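Local structure of homoserine O-acetyltransferase (Bacillus anthracis str. 'Ames Ancestor', 3I1I) at residues A[316-319]-A[320-323]; A[96-99]-A[100-103]. The protein probably transfers an acetyl group from acetyl-CoA to the hydroxyl of homoserine, a step towards methionine, as homoserine O-acetyltransferases of the alpha/beta hydrolase fold do. One frame throughout, in Å; residues are numbered along the deposited sequence.

Contact 1: residues A[316-319]-A[320-323]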
# COMPACT_ATOMS: atom_id res chain seq x y z
N LYS A 316 -16.31 -12.10 -13.12
CA LYS A 316 -16.88 -12.32 -11.80
C LYS A 316 -15.87 -12.35 -10.64
O LYS A 316 -16.21 -12.01 -9.51
CB LYS A 316 -17.60 -13.64 -11.82
CG LYS A 316 -18.30 -14.02 -10.52
CD LYS A 316 -19.15 -15.25 -10.78
CE LYS A 316 -20.42 -15.24 -9.95
NZ LYS A 316 -20.06 -15.64 -8.59
N GLN A 317 -14.64 -12.77 -10.92
CA GLN A 317 -13.58 -12.80 -9.93
C GLN A 317 -12.72 -11.54 -9.93
O GLN A 317 -11.67 -11.51 -9.27
CB GLN A 317 -12.70 -14.02 -10.19
CG GLN A 317 -13.33 -15.33 -9.79
CD GLN A 317 -14.38 -15.84 -10.75
OE1 GLN A 317 -14.30 -15.67 -11.98
NE2 GLN A 317 -15.39 -16.45 -10.19
N ASP A 318 -13.12 -10.51 -10.66
CA ASP A 318 -12.33 -9.26 -10.71
C ASP A 318 -12.48 -8.53 -9.40
O ASP A 318 -13.60 -8.14 -9.05
CB ASP A 318 -12.87 -8.36 -11.83
CG ASP A 318 -11.94 -7.26 -12.20
OD1 ASP A 318 -11.15 -6.74 -11.36
OD2 ASP A 318 -12.04 -6.90 -13.38
N LEU A 319 -11.36 -8.37 -8.69
CA LEU A 319 -11.31 -7.62 -7.46
C LEU A 319 -11.14 -6.12 -7.67
O LEU A 319 -11.39 -5.31 -6.73
CB LEU A 319 -10.16 -8.09 -6.59
CG LEU A 319 -10.16 -9.55 -6.09
CD1 LEU A 319 -8.73 -9.90 -5.62
CD2 LEU A 319 -11.19 -9.82 -4.98
N LEU A 320 -10.68 -5.72 -8.85
CA LEU A 320 -10.43 -4.29 -9.12
C LEU A 320 -11.70 -3.65 -9.62
O LEU A 320 -11.98 -2.51 -9.30
CB LEU A 320 -9.34 -4.07 -10.17
CG LEU A 320 -7.92 -4.31 -9.67
CD1 LEU A 320 -7.02 -4.50 -10.90
CD2 LEU A 320 -7.44 -3.16 -8.76
N GLN A 321 -12.47 -4.40 -10.39
CA GLN A 321 -13.65 -3.89 -11.03
C GLN A 321 -14.83 -4.83 -10.79
O GLN A 321 -15.16 -5.67 -11.64
CB GLN A 321 -13.40 -3.71 -12.53
CG GLN A 321 -12.36 -2.60 -12.90
CD GLN A 321 -12.75 -1.23 -12.37
OE1 GLN A 321 -13.92 -0.95 -12.07
NE2 GLN A 321 -11.76 -0.40 -12.18
N PRO A 322 -15.47 -4.71 -9.62
CA PRO A 322 -16.56 -5.60 -9.27
C PRO A 322 -17.67 -5.56 -10.30
O PRO A 322 -18.10 -4.50 -10.74
CB PRO A 322 -17.03 -5.04 -7.94
CG PRO A 322 -15.83 -4.41 -7.36
CD PRO A 322 -15.15 -3.79 -8.52
N SER A 323 -18.15 -6.71 -10.69
CA SER A 323 -19.04 -6.75 -11.81
C SER A 323 -20.45 -6.22 -11.48
O SER A 323 -21.22 -5.88 -12.39
CB SER A 323 -19.12 -8.18 -12.33
OG SER A 323 -19.88 -8.94 -11.45
O HOH W 1 -14.56 -7.27 -14.52
O HOH W 2 -16.18 -8.97 -10.12
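Between Asp318 and Gln321 the backbone bends tightly, bringing their CA atoms to 5.5 Å from each other, and residues 316-322 form no regular helix or strand. Asp318 closes the bend from within. Its OD1 accepts from Leu320 N at 2.7 Å, which makes an Asx turn, and also from Gln321 N at 2.9 Å. The two donors approach differently: Leu320 N comes close to the carboxylate plane, on the anti side, whereas Gln321 N stands well above that plane, 72° out of it. Aspartate suits the place because its short side chain, with CG anti to the backbone N (chi1 -165°), brings OD1 within reach of both amides and keeps the other oxygen for a different partner. That second oxygen, OD2, bonds to ND1 of His351, and Asp318 is probably the acid of a Ser-His-Asp triad; the two backbone bonds on OD1 would then fix the rotation of the carboxylate that steadies the histidine. Gln321 runs beside it in the same direction, its CB 3.6 Å from Asp318 OD2, with the amide plane nearly perpendicular to the carboxylate. Its polar end bonds to Asn181 and Asn184, near the probable nucleophile elbow. A water ties the base of the loop, accepting from Ser323 N at 3.1 Å and lying 2.9 Å from Asp318 O. Pro322, which has no amide hydrogen to offer, stiffens the exit from the bend. Leu319, a nonpolar residue, points away from the turn and packs on Ile187 of the second subunit. The whole bend lies in the loop that leaves strand 309-313 of the central sheet and leads into helix 324-335, the usual position of the triad acid in alpha/beta hydrolases.

Contact 2: residues A[96-99]-A[100-103]; sequences NVQV and KNPH
Gln98 and Asn101 stand at the two ends of a type I beta turn, and their side chains lie side by side, pointing the same way. The side chain of Gln98 starts at CB, which rests 4.0 Å from Asn101 CB. From there CG and CD run out in an extended chain (chi2 -169°) and carry the amide level with that of its neighbour. At the tip OE1 accepts from Asn101 ND2 at 3.2 Å; the bond is nearly straight at 167° and lies in the amide plane of Asn101, although the donor sits above the carbonyl plane of Gln98. The other tip atom, NE2, donates to the backbone O of Ser52. Glutamine suits this place because one group can accept from the turn and donate to an adjoining loop. Below this bridge, Asn101 N donates to Gln98 O at 3.1 Å, so backbone and side-chain bonds close the same turn. A nearly flat chi2 of Asn101 (-9°) helps turn its OD1 to accept from His103 N at 2.9 Å. This Asx turn spans Pro102, whose ring nitrogen has no hydrogen to give. An earlier Asx turn leads in, where Asn96 OD1 accepts from Gln98 N at 3.0 Å. At the corner Val99 and Lys100 cross at about a right angle, Val99 CG1 lying 4.1 Å from Lys100 CG. The long lysine, suited to an exposed corner, reaches on to the carbonyl of Glu273, while the ring of His103 stacks with that of Tyr61. These linked turns belong to the long loop from strand 87-91 to helix 129-142, held on one flank by the loop after strand 44-48 and on another by the connection between helices 259-270 and 277-289.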
# COMPACT_ATOMS: atom_id res chain seq x y z
N ASN A 96 1.59 8.24 -20.58
CA ASN A 96 1.86 6.83 -20.72
C ASN A 96 3.01 6.49 -19.79
O ASN A 96 4.00 7.23 -19.75
CB ASN A 96 2.21 6.47 -22.16
CG ASN A 96 2.27 4.97 -22.38
OD1 ASN A 96 3.26 4.34 -22.02
ND2 ASN A 96 1.23 4.40 -22.98
N VAL A 97 2.88 5.41 -19.04
CA VAL A 97 3.88 5.11 -18.00
C VAL A 97 5.18 4.58 -18.59
O VAL A 97 6.26 4.80 -18.02
CB VAL A 97 3.34 4.14 -16.91
CG1 VAL A 97 2.05 4.69 -16.34
CG2 VAL A 97 3.15 2.73 -17.47
N GLN A 98 5.09 3.88 -19.71
CA GLN A 98 6.26 3.29 -20.37
C GLN A 98 6.97 4.34 -21.17
O GLN A 98 7.20 4.15 -22.37
CB GLN A 98 5.84 2.21 -21.34
CG GLN A 98 5.24 1.03 -20.69
CD GLN A 98 5.11 -0.10 -21.68
OE1 GLN A 98 6.08 -0.44 -22.38
NE2 GLN A 98 3.90 -0.69 -21.77
N VAL A 99 7.30 5.44 -20.51
CA VAL A 99 7.79 6.63 -21.21
C VAL A 99 9.20 6.42 -21.74
O VAL A 99 9.58 7.05 -22.70
CB VAL A 99 7.79 7.91 -20.32
CG1 VAL A 99 9.15 8.09 -19.64
CG2 VAL A 99 7.46 9.14 -21.19
N LYS A 100 9.97 5.52 -21.14
CA LYS A 100 11.29 5.19 -21.66
C LYS A 100 11.25 4.26 -22.87
O LYS A 100 12.22 4.19 -23.62
CB LYS A 100 12.20 4.60 -20.56
CG LYS A 100 12.19 5.39 -19.24
CD LYS A 100 13.32 4.94 -18.29
CE LYS A 100 12.87 4.81 -16.81
NZ LYS A 100 13.70 3.79 -16.11
N ASN A 101 10.15 3.55 -23.08
CA ASN A 101 9.98 2.72 -24.29
C ASN A 101 9.98 3.61 -25.53
O ASN A 101 9.19 4.52 -25.61
CB ASN A 101 8.70 1.88 -24.18
CG ASN A 101 8.39 1.08 -25.39
OD1 ASN A 101 9.00 1.22 -26.44
ND2 ASN A 101 7.37 0.25 -25.28
N PRO A 102 10.88 3.36 -26.49
CA PRO A 102 11.09 4.24 -27.62
C PRO A 102 10.00 4.19 -28.69
O PRO A 102 9.94 5.08 -29.53
CB PRO A 102 12.41 3.74 -28.22
CG PRO A 102 12.43 2.31 -27.89
CD PRO A 102 11.84 2.23 -26.51
N HIS A 103 9.15 3.16 -28.64
CA HIS A 103 7.96 3.12 -29.47
C HIS A 103 6.79 3.96 -28.96
O HIS A 103 5.75 3.99 -29.62
CB HIS A 103 7.45 1.70 -29.56
CG HIS A 103 8.36 0.77 -30.28
ND1 HIS A 103 8.68 0.93 -31.61
CD2 HIS A 103 9.04 -0.31 -29.85
CE1 HIS A 103 9.50 -0.03 -31.98
NE2 HIS A 103 9.72 -0.81 -30.93

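In the fold
Contact 2 comes first along the chain and closes long before contact 1 opens. Their centres are 28 Å apart, on opposite sides of the chain's centre, and their nearest atoms stay about 14 Å from each other. What they share is the central mixed sheet: each lies in a loop following one of its strands, 87-91 for contact 2 and 309-313 for contact 1. These strands run parallel, with 44-48, 150-154 and 174-178 between them, so both loops leave from the C-terminal ends of parallel strands. Contact 1 probably places the triad acid there, while contact 2 lies in a surface loop.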